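PDB 3TQH: quinone oxidoreductase from Coxiella burnetii, which binds NADPH and probably catalyses the NADPH-dependent reduction of quinones, as a member of the medium-chain dehydrogenase/reductase family. Local coordinates for residues D207-I212 with I232-E237; V219-L222 with D226-I229. All blocks are in the same frame, centred on the assembly; numbering follows the deposited sequence.

Overall arrangement
Both contacts lie in the nucleotide-binding Rossmann domain, with centres about 11 Å apart. Contact 2 is nested in the chain loop that contact 1 closes. Contact 1 sits at the outer end of the domain, its centre about 25 Å from that of the chain, and is partly buried. It joins the short helix 208-211 to the turn after helix 225-231, mainly through apolar side chains. Contact 2 is buried, beside NADPH, and sets the carboxylate of Asp221 against the backbone of helix 225-231. The two touch: Cys234 SG of contact 1 lies 3.9 Å from Val219 CG2 of contact 2. Neither has a hydrogen bond between its own segments.

Contact 1. Residues D207-I212 with I232-E237; sequences DFLLAI and IDCLKE
Leu209 and Cys234 form the centre of this contact. The two methyls of Leu209 divide the work. CD2 packs on Cys234 CB at 3.8 Å, and CD1 reaches Asp233, lying 3.9 Å from both its CB and its OD2. The Leu209 and Asp233 side chains pass at a slant to each other. Ile212 adds a second, looser touch, where its terminal CD1 stands 4.1 Å from Cys234 SG. Cys234 is thus met at two points, CB by the leucine and SG by the isoleucine. Its first torsion (chi1 76°) brings SG to Ile212 CD1.

The next shell sets these groups in place. Asp207 caps helix 208-211: its OD1 accepts a weak bond from Leu209 N at 3.2 Å. Leu209 CG also lies over one face of the Phe208 ring, near its rim, 3.9 Å above the plane. The Phe208 ring makes an edge-to-face contact with His159. Ile212 and Cys234 both touch Leu157 of strand 155-158. Backbone hydrogen bonds of Cys234 and Lys236 with Val216 tie 232-237 to the start of strand 216-221.

The Ile212 side chain is about 11 Å from the bound NADPH. In this Rossmann fold, the crossover from edge strand 199-202 to strand 216-221 packs here against the turn after helix 225-231.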
loop_
_atom_site.group_PDB
_atom_site.type_symbol
_atom_site.label_atom_id
_atom_site.label_comp_id
_atom_site.label_asym_id
_atom_site.label_seq_id
_atom_site.Cartn_x
_atom_site.Cartn_y
_atom_site.Cartn_z
ATOM N N ASP A 207 -11.702 -21.581 11.758
ATOM C CA ASP A 207 -11.875 -21.306 10.337
ATOM C C ASP A 207 -12.794 -20.096 10.193
ATOM O O ASP A 207 -13.914 -20.100 10.702
ATOM C CB ASP A 207 -12.464 -22.549 9.650
ATOM C CG ASP A 207 -12.793 -22.335 8.169
ATOM O OD1 ASP A 207 -12.292 -21.370 7.541
ATOM O OD2 ASP A 207 -13.571 -23.163 7.627
ATOM N N PHE A 208 -12.311 -19.055 9.521
ATOM C CA PHE A 208 -13.069 -17.811 9.402
ATOM C C PHE A 208 -14.412 -18.019 8.712
ATOM O O PHE A 208 -15.356 -17.276 8.975
ATOM C CB PHE A 208 -12.256 -16.721 8.690
ATOM C CG PHE A 208 -12.042 -16.972 7.229
ATOM C CD1 PHE A 208 -12.985 -16.551 6.292
ATOM C CD2 PHE A 208 -10.904 -17.623 6.787
ATOM C CE1 PHE A 208 -12.804 -16.785 4.941
ATOM C CE2 PHE A 208 -10.707 -17.859 5.437
ATOM C CZ PHE A 208 -11.665 -17.442 4.505
ATOM N N LEU A 209 -14.499 -19.016 7.831
ATOM C CA LEU A 209 -15.760 -19.327 7.157
ATOM C C LEU A 209 -16.864 -19.664 8.164
ATOM O O LEU A 209 -18.009 -19.251 7.991
ATOM C CB LEU A 209 -15.592 -20.491 6.174
ATOM C CG LEU A 209 -14.743 -20.239 4.925
ATOM C CD1 LEU A 209 -14.686 -21.500 4.066
ATOM C CD2 LEU A 209 -15.275 -19.059 4.113
ATOM N N LEU A 210 -16.509 -20.407 9.214
ATOM C CA LEU A 210 -17.472 -20.825 10.234
ATOM C C LEU A 210 -18.055 -19.645 11.003
ATOM O O LEU A 210 -19.192 -19.701 11.456
ATOM C CB LEU A 210 -16.824 -21.797 11.220
ATOM C CG LEU A 210 -16.364 -23.141 10.641
ATOM C CD1 LEU A 210 -15.607 -23.928 11.699
ATOM C CD2 LEU A 210 -17.542 -23.949 10.103
ATOM N N ALA A 211 -17.270 -18.583 11.143
ATOM C CA ALA A 211 -17.695 -17.382 11.850
ATOM C C ALA A 211 -18.630 -16.502 11.012
ATOM O O ALA A 211 -19.321 -15.642 11.563
ATOM C CB ALA A 211 -16.470 -16.581 12.295
ATOM N N ILE A 212 -18.645 -16.702 9.692
ATOM C CA ILE A 212 -19.475 -15.889 8.798
ATOM C C ILE A 212 -20.878 -16.484 8.639
ATOM O O ILE A 212 -21.046 -17.570 8.091
ATOM C CB ILE A 212 -18.799 -15.695 7.424
ATOM C CG1 ILE A 212 -17.545 -14.833 7.589
ATOM C CG2 ILE A 212 -19.756 -15.049 6.426
ATOM C CD1 ILE A 212 -16.780 -14.630 6.317
ATOM N N ILE A 232 -13.684 -17.866 -1.343
ATOM C CA ILE A 232 -14.633 -18.120 -2.420
ATOM C C ILE A 232 -15.921 -18.805 -1.914
ATOM O O ILE A 232 -17.012 -18.507 -2.403
ATOM C CB ILE A 232 -13.977 -18.975 -3.534
ATOM C CG1 ILE A 232 -12.795 -18.219 -4.166
ATOM C CG2 ILE A 232 -14.991 -19.341 -4.608
ATOM C CD1 ILE A 232 -11.862 -19.097 -4.952
ATOM N N ASP A 233 -15.787 -19.693 -0.926
ATOM C CA ASP A 233 -16.928 -20.436 -0.371
ATOM C C ASP A 233 -17.989 -19.572 0.338
ATOM O O ASP A 233 -19.112 -20.031 0.546
ATOM C CB ASP A 233 -16.444 -21.505 0.616
ATOM C CG ASP A 233 -15.671 -22.639 -0.056
ATOM O OD1 ASP A 233 -15.968 -22.975 -1.225
ATOM O OD2 ASP A 233 -14.768 -23.211 0.610
ATOM N N CYS A 234 -17.642 -18.344 0.724
ATOM C CA CYS A 234 -18.589 -17.483 1.440
ATOM C C CYS A 234 -19.287 -16.462 0.529
ATOM O O CYS A 234 -20.177 -15.746 0.973
ATOM C CB CYS A 234 -17.907 -16.793 2.631
ATOM S SG CYS A 234 -16.811 -15.404 2.241
ATOM N N LEU A 235 -18.908 -16.421 -0.745
ATOM C CA LEU A 235 -19.528 -15.507 -1.704
ATOM C C LEU A 235 -20.949 -15.910 -2.062
ATOM O O LEU A 235 -21.241 -17.094 -2.217
ATOM C CB LEU A 235 -18.725 -15.464 -3.007
ATOM C CG LEU A 235 -17.334 -14.849 -2.998
ATOM C CD1 LEU A 235 -16.734 -15.002 -4.383
ATOM C CD2 LEU A 235 -17.389 -13.388 -2.584
ATOM N N LYS A 236 -21.816 -14.906 -2.218
ATOM C CA LYS A 236 -23.115 -15.073 -2.871
ATOM C C LYS A 236 -22.920 -15.464 -4.333
ATOM O O LYS A 236 -21.847 -15.251 -4.902
ATOM C CB LYS A 236 -23.919 -13.765 -2.835
ATOM C CG LYS A 236 -24.385 -13.338 -1.458
ATOM C CD LYS A 236 -25.182 -12.042 -1.503
ATOM C CE LYS A 236 -26.570 -12.265 -2.101
ATOM N NZ LYS A 236 -27.513 -11.146 -1.809
ATOM N N GLU A 237 -23.973 -16.002 -4.944
ATOM C CA GLU A 237 -23.981 -16.267 -6.379
ATOM C C GLU A 237 -23.441 -15.064 -7.159
ATOM O O GLU A 237 -22.594 -15.223 -8.032
ATOM C CB GLU A 237 -25.402 -16.603 -6.850
ATOM C CG GLU A 237 -25.549 -16.813 -8.360
ATOM C CD GLU A 237 -26.999 -16.935 -8.802
ATOM O OE1 GLU A 237 -27.860 -16.211 -8.250
ATOM O OE2 GLU A 237 -27.282 -17.749 -9.710
#

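Contact 2. Residues V219-L222 with D226-I229; sequences VIDL and DVGI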
loop_
_atom_site.group_PDB
_atom_site.type_symbol
_atom_site.label_atom_id
_atom_site.label_comp_id
_atom_site.label_asym_id
_atom_site.label_seq_id
_atom_site.Cartn_x
_atom_site.Cartn_y
_atom_site.Cartn_z
ATOM N N VAL A 219 -15.389 -10.016 -1.241
ATOM C CA VAL A 219 -14.249 -10.309 -0.402
ATOM C C VAL A 219 -13.087 -9.478 -0.917
ATOM O O VAL A 219 -12.692 -9.640 -2.065
ATOM C CB VAL A 219 -13.861 -11.798 -0.478
ATOM C CG1 VAL A 219 -12.530 -12.047 0.251
ATOM C CG2 VAL A 219 -14.998 -12.695 0.071
ATOM N N ILE A 220 -12.567 -8.572 -0.086
ATOM C CA ILE A 220 -11.315 -7.894 -0.383
ATOM C C ILE A 220 -10.214 -8.728 0.252
ATOM O O ILE A 220 -9.933 -8.608 1.449
ATOM C CB ILE A 220 -11.266 -6.449 0.149
ATOM C CG1 ILE A 220 -12.525 -5.661 -0.263
ATOM C CG2 ILE A 220 -10.019 -5.750 -0.368
ATOM C CD1 ILE A 220 -12.824 -5.692 -1.762
ATOM N N ASP A 221 -9.618 -9.601 -0.553
ATOM C CA ASP A 221 -8.634 -10.555 -0.063
ATOM C C ASP A 221 -7.242 -9.928 -0.103
ATOM O O ASP A 221 -6.644 -9.778 -1.174
ATOM C CB ASP A 221 -8.668 -11.837 -0.898
ATOM C CG ASP A 221 -7.481 -12.732 -0.634
ATOM O OD1 ASP A 221 -7.038 -12.800 0.533
ATOM O OD2 ASP A 221 -6.982 -13.371 -1.589
ATOM N N LEU A 222 -6.737 -9.561 1.071
ATOM C CA LEU A 222 -5.423 -8.943 1.184
ATOM C C LEU A 222 -4.358 -9.916 1.690
ATOM O O LEU A 222 -3.247 -9.497 1.994
ATOM C CB LEU A 222 -5.510 -7.713 2.089
ATOM C CG LEU A 222 -6.431 -6.607 1.556
ATOM C CD1 LEU A 222 -6.780 -5.624 2.656
ATOM C CD2 LEU A 222 -5.780 -5.896 0.364
ATOM N N ASP A 226 -4.097 -19.583 0.195
ATOM C CA ASP A 226 -5.204 -20.449 0.588
ATOM C C ASP A 226 -6.345 -19.710 1.292
ATOM O O ASP A 226 -7.490 -20.166 1.248
ATOM C CB ASP A 226 -4.679 -21.592 1.459
ATOM C CG ASP A 226 -3.791 -22.551 0.681
ATOM O OD1 ASP A 226 -4.287 -23.168 -0.296
ATOM O OD2 ASP A 226 -2.598 -22.690 1.043
ATOM N N VAL A 227 -6.036 -18.584 1.939
ATOM C CA VAL A 227 -7.065 -17.742 2.561
ATOM C C VAL A 227 -7.991 -17.181 1.493
ATOM O O VAL A 227 -9.214 -17.199 1.657
ATOM C CB VAL A 227 -6.459 -16.582 3.378
ATOM C CG1 VAL A 227 -7.483 -15.465 3.587
ATOM C CG2 VAL A 227 -5.936 -17.095 4.714
ATOM N N GLY A 228 -7.400 -16.696 0.401
ATOM C CA GLY A 228 -8.154 -16.242 -0.764
ATOM C C GLY A 228 -8.999 -17.342 -1.371
ATOM O O GLY A 228 -10.173 -17.127 -1.674
ATOM N N ILE A 229 -8.408 -18.524 -1.549
ATOM C CA ILE A 229 -9.136 -19.687 -2.070
ATOM C C ILE A 229 -10.326 -20.034 -1.179
ATOM O O ILE A 229 -11.430 -20.258 -1.670
ATOM C CB ILE A 229 -8.239 -20.951 -2.170
ATOM C CG1 ILE A 229 -7.081 -20.742 -3.149
ATOM C CG2 ILE A 229 -9.067 -22.165 -2.590
ATOM C CD1 ILE A 229 -7.496 -20.175 -4.484
#
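Asp221 meets Gly228 where strand 216-221 ends and the chain turns into helix 225-231. This is a strand-turn-helix unit of the Rossmann fold, part of the beta-alpha-beta crossover that leads on to strand 239-243.

Van der Waals contact is what joins the two segments directly. The Asp221 carboxylate lies against the backbone of Gly228, with CG 3.6 Å from Gly228 CA. The CA atoms of the two residues are 5.8 Å apart. Gly228 has no side chain, and the carboxylate rests directly on its CA. Val227 adds a lighter touch, its CG1 standing 4.1 Å from Asp221 OD1. The 89 Å² buried between the segments is small and comes mostly from Asp221 and Gly228.

The carboxylate's hydrogen bonds go to residues outside the two segments. OD1 accepts from the backbone N of both Val223 and Gly224, so it ties down the turn that starts the helix. OD2 is bonded to Ser243 OG, at the end of the adjacent strand. Both oxygens of this buried group therefore have partners, which would fix its rotation.

The cofactor lies close by. Leu222 belongs to the NADPH pocket, and the side chain of Val227 is about 4 Å from the bound NADPH.

The first torsion of Asp221 (chi1 168°) turns CG away from its own backbone N and out to the helix. There OD2 comes within 3.2 Å of Gly228 CA.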